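Local coordinates for calreticulin, putative (PDB 5HCF), which is, as a calreticulin, probably a lectin-like chaperone of the endoplasmic reticulum that binds glycans and polypeptides through its globular domain, at residues 23-28 and 44-49. Residues are numbered along the deposited sequence; the frame is centred on the assembly and turned at random.
Sequences FGKVEI and RLTEDA
Glu27 and Arg44 form an antiparallel hydrogen-bonded pair, with Arg44 N giving a bond to Glu27 O (2.8 Å) and Glu27 N one to Arg44 O (3.0 Å). Val26 and Leu45 follow as a non-hydrogen-bonded pair, and the backbone pairing closes where Thr46 N reaches Lys25 O (3.1 Å). Beyond this no further backbone-to-backbone bond joins the two segments, although the CA atoms of Gly24 and Glu47 are still 5.7 Å apart, and a side chain takes over: Glu47 reaches across with its chain extended to CD, and OE1 accepts from Lys25 N at 3.0 Å. That amide meets the anti side of the oxygen, 26° out of the carboxylate plane. Thr46 OG1 also lies against Lys25 O, but so close as modelled that the detail of this bond is doubtful.

The side chains of Glu27 and Arg44 run side by side on one face of the sheet; Thr46 CG2 packs on Glu27 CG from the loop that follows the strand. Glu27 OE2 and Arg44 NH1 make a salt bridge of 2.8 Å; the carboxylate and guanidinium planes are 43° apart, and the N-H...O angle of 116° makes the hydrogen bond within it weak. On the other face Val26 CG1 touches Leu45 CD2 (3.6 Å), and both residues pack against Tyr52 of strand 50-62.

The strand pair thus has two unlike faces: the salt-bridged Glu27 and Arg44 on one, and Val26 with Leu45 on the other, turned to the second sheet of the legume-lectin-type sandwich, while Thr46 N and Glu47 carry the polar pairing past the strand ends.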
ATOM      1  N   PHE A  23     -15.676 -11.551   8.951  1.00 48.90           N
ATOM      2  CA  PHE A  23     -15.001 -10.510   8.184  1.00 46.01           C
ATOM      3  C   PHE A  23     -16.043  -9.577   7.578  1.00 47.15           C
ATOM      4  O   PHE A  23     -17.162  -9.992   7.284  1.00 48.29           O
ATOM      5  CB  PHE A  23     -14.108 -11.096   7.092  1.00 44.05           C
ATOM      6  CG  PHE A  23     -12.792 -11.610   7.597  1.00 44.13           C
ATOM      7  CD1 PHE A  23     -11.900 -10.762   8.228  1.00 43.50           C
ATOM      8  CD2 PHE A  23     -12.433 -12.934   7.416  1.00 47.24           C
ATOM      9  CE1 PHE A  23     -10.685 -11.229   8.692  1.00 43.49           C
ATOM     10  CE2 PHE A  23     -11.216 -13.406   7.875  1.00 48.00           C
ATOM     11  CZ  PHE A  23     -10.342 -12.552   8.513  1.00 45.41           C
ATOM     12  N   GLY A  24     -15.667  -8.319   7.393  1.00 47.25           N
ATOM     13  CA  GLY A  24     -16.594  -7.309   6.918  1.00 47.98           C
ATOM     14  C   GLY A  24     -16.969  -7.481   5.461  1.00 46.46           C
ATOM     15  O   GLY A  24     -16.235  -8.095   4.690  1.00 45.05           O
ATOM     16  N   LYS A  25     -18.122  -6.941   5.082  1.00 46.71           N
ATOM     17  CA  LYS A  25     -18.573  -7.045   3.700  1.00 48.24           C
ATOM     18  C   LYS A  25     -18.002  -5.917   2.848  1.00 45.05           C
ATOM     19  O   LYS A  25     -17.873  -4.781   3.302  1.00 43.33           O
ATOM     20  CB  LYS A  25     -20.105  -7.033   3.636  1.00 52.33           C
ATOM     21  CG  LYS A  25     -20.680  -6.764   2.250  1.00 54.29           C
ATOM     22  CD  LYS A  25     -22.131  -6.299   2.330  1.00 56.19           C
ATOM     23  CE  LYS A  25     -22.622  -5.763   0.990  1.00 57.07           C
ATOM     24  NZ  LYS A  25     -23.937  -5.071   1.108  1.00 58.54           N
ATOM     25  N   VAL A  26     -17.658  -6.244   1.607  1.00 45.10           N
ATOM     26  CA  VAL A  26     -17.143  -5.258   0.672  1.00 45.72           C
ATOM     27  C   VAL A  26     -18.004  -5.237  -0.582  1.00 47.49           C
ATOM     28  O   VAL A  26     -18.694  -6.209  -0.890  1.00 48.89           O
ATOM     29  CB  VAL A  26     -15.672  -5.537   0.283  1.00 45.98           C
ATOM     30  CG1 VAL A  26     -14.802  -5.684   1.530  1.00 45.49           C
ATOM     31  CG2 VAL A  26     -15.575  -6.771  -0.610  1.00 45.29           C
ATOM     32  N   GLU A  27     -17.952  -4.127  -1.309  1.00 48.17           N
ATOM     33  CA  GLU A  27     -18.728  -3.977  -2.531  1.00 50.21           C
ATOM     34  C   GLU A  27     -18.023  -3.050  -3.512  1.00 48.73           C
ATOM     35  O   GLU A  27     -17.175  -2.250  -3.125  1.00 46.38           O
ATOM     36  CB  GLU A  27     -20.121  -3.432  -2.220  1.00 51.97           C
ATOM     37  CG  GLU A  27     -20.106  -1.961  -1.853  1.00 52.05           C
ATOM     38  CD  GLU A  27     -21.464  -1.445  -1.448  1.00 54.60           C
ATOM     39  OE1 GLU A  27     -22.468  -2.156  -1.679  1.00 56.47           O
ATOM     40  OE2 GLU A  27     -21.523  -0.323  -0.905  1.00 55.34           O
ATOM     41  N   ILE A  28     -18.381  -3.162  -4.784  1.00 49.63           N
ATOM     42  CA  ILE A  28     -17.930  -2.209  -5.783  1.00 48.52           C
ATOM     43  C   ILE A  28     -18.841  -0.987  -5.718  1.00 50.24           C
ATOM     44  O   ILE A  28     -20.061  -1.111  -5.831  1.00 53.14           O
ATOM     45  CB  ILE A  28     -17.949  -2.816  -7.201  1.00 48.14           C
ATOM     46  CG1 ILE A  28     -17.009  -4.027  -7.282  1.00 47.69           C
ATOM     47  CG2 ILE A  28     -17.602  -1.762  -8.243  1.00 47.05           C
ATOM     48  CD1 ILE A  28     -15.565  -3.733  -6.903  1.00 45.74           C
ATOM     49  N   ARG A  44     -15.057  -1.001  -1.867  1.00 40.89           N
ATOM     50  CA  ARG A  44     -15.543  -0.227  -0.733  1.00 42.04           C
ATOM     51  C   ARG A  44     -15.824  -1.112   0.477  1.00 43.89           C
ATOM     52  O   ARG A  44     -16.554  -2.103   0.379  1.00 46.64           O
ATOM     53  CB  ARG A  44     -16.803   0.547  -1.125  1.00 42.93           C
ATOM     54  CG  ARG A  44     -17.419   1.354  -0.005  1.00 43.65           C
ATOM     55  CD  ARG A  44     -18.660   2.091  -0.489  1.00 47.85           C
ATOM     56  NE  ARG A  44     -19.310   2.820   0.597  1.00 49.41           N
ATOM     57  CZ  ARG A  44     -20.172   2.279   1.451  1.00 48.50           C
ATOM     58  NH1 ARG A  44     -20.509   1.001   1.342  1.00 47.78           N
ATOM     59  NH2 ARG A  44     -20.703   3.021   2.412  1.00 49.03           N
ATOM     60  N   LEU A  45     -15.234  -0.755   1.613  1.00 40.81           N
ATOM     61  CA  LEU A  45     -15.495  -1.459   2.858  1.00 40.66           C
ATOM     62  C   LEU A  45     -16.772  -0.892   3.472  1.00 44.27           C
ATOM     63  O   LEU A  45     -16.912   0.321   3.610  1.00 44.72           O
ATOM     64  CB  LEU A  45     -14.310  -1.331   3.812  1.00 38.18           C
ATOM     65  CG  LEU A  45     -12.936  -1.519   3.169  1.00 35.12           C
ATOM     66  CD1 LEU A  45     -11.890  -1.808   4.228  1.00 32.25           C
ATOM     67  CD2 LEU A  45     -12.964  -2.623   2.122  1.00 35.87           C
ATOM     68  N   THR A  46     -17.700  -1.776   3.830  1.00 47.29           N
ATOM     69  CA  THR A  46     -19.077  -1.378   4.119  1.00 49.51           C
ATOM     70  C   THR A  46     -19.448  -1.308   5.595  1.00 50.61           C
ATOM     71  O   THR A  46     -20.314  -0.525   5.974  1.00 55.20           O
ATOM     72  CB  THR A  46     -20.078  -2.329   3.431  1.00 51.83           C
ATOM     73  OG1 THR A  46     -19.905  -3.662   3.931  1.00 51.95           O
ATOM     74  CG2 THR A  46     -19.861  -2.326   1.928  1.00 52.23           C
ATOM     75  N   GLU A  47     -18.815  -2.128   6.426  1.00 47.24           N
ATOM     76  CA  GLU A  47     -19.298  -2.318   7.788  1.00 46.63           C
ATOM     77  C   GLU A  47     -18.367  -1.751   8.855  1.00 45.85           C
ATOM     78  O   GLU A  47     -17.167  -2.030   8.869  1.00 46.85           O
ATOM     79  CB  GLU A  47     -19.532  -3.806   8.047  1.00 48.34           C
ATOM     80  CG  GLU A  47     -20.643  -4.416   7.201  1.00 51.10           C
ATOM     81  CD  GLU A  47     -20.942  -5.851   7.584  1.00 54.65           C
ATOM     82  OE1 GLU A  47     -20.074  -6.722   7.354  1.00 55.23           O
ATOM     83  OE2 GLU A  47     -22.041  -6.105   8.121  1.00 56.64           O
ATOM     84  N   ASP A  48     -18.942  -0.957   9.752  1.00 44.99           N
ATOM     85  CA  ASP A  48     -18.207  -0.367  10.867  1.00 44.44           C
ATOM     86  C   ASP A  48     -17.708  -1.441  11.820  1.00 43.74           C
ATOM     87  O   ASP A  48     -18.346  -2.479  11.977  1.00 45.97           O
ATOM     88  CB  ASP A  48     -19.092   0.621  11.634  1.00 44.95           C
ATOM     89  CG  ASP A  48     -19.347   1.895  10.862  1.00 44.15           C
ATOM     90  OD1 ASP A  48     -18.756   2.047   9.770  1.00 44.89           O
ATOM     91  OD2 ASP A  48     -20.136   2.741  11.347  1.00 42.72           O
ATOM     92  N   ALA A  49     -16.568  -1.187  12.448  1.00 41.41           N
ATOM     93  CA  ALA A  49     -16.048  -2.068  13.495  1.00 42.25           C
ATOM     94  C   ALA A  49     -15.871  -3.518  13.031  1.00 43.28           C
ATOM     95  O   ALA A  49     -16.347  -4.445  13.686  1.00 44.50           O
ATOM     96  CB  ALA A  49     -16.964  -2.020  14.718  1.00 40.81           C
TER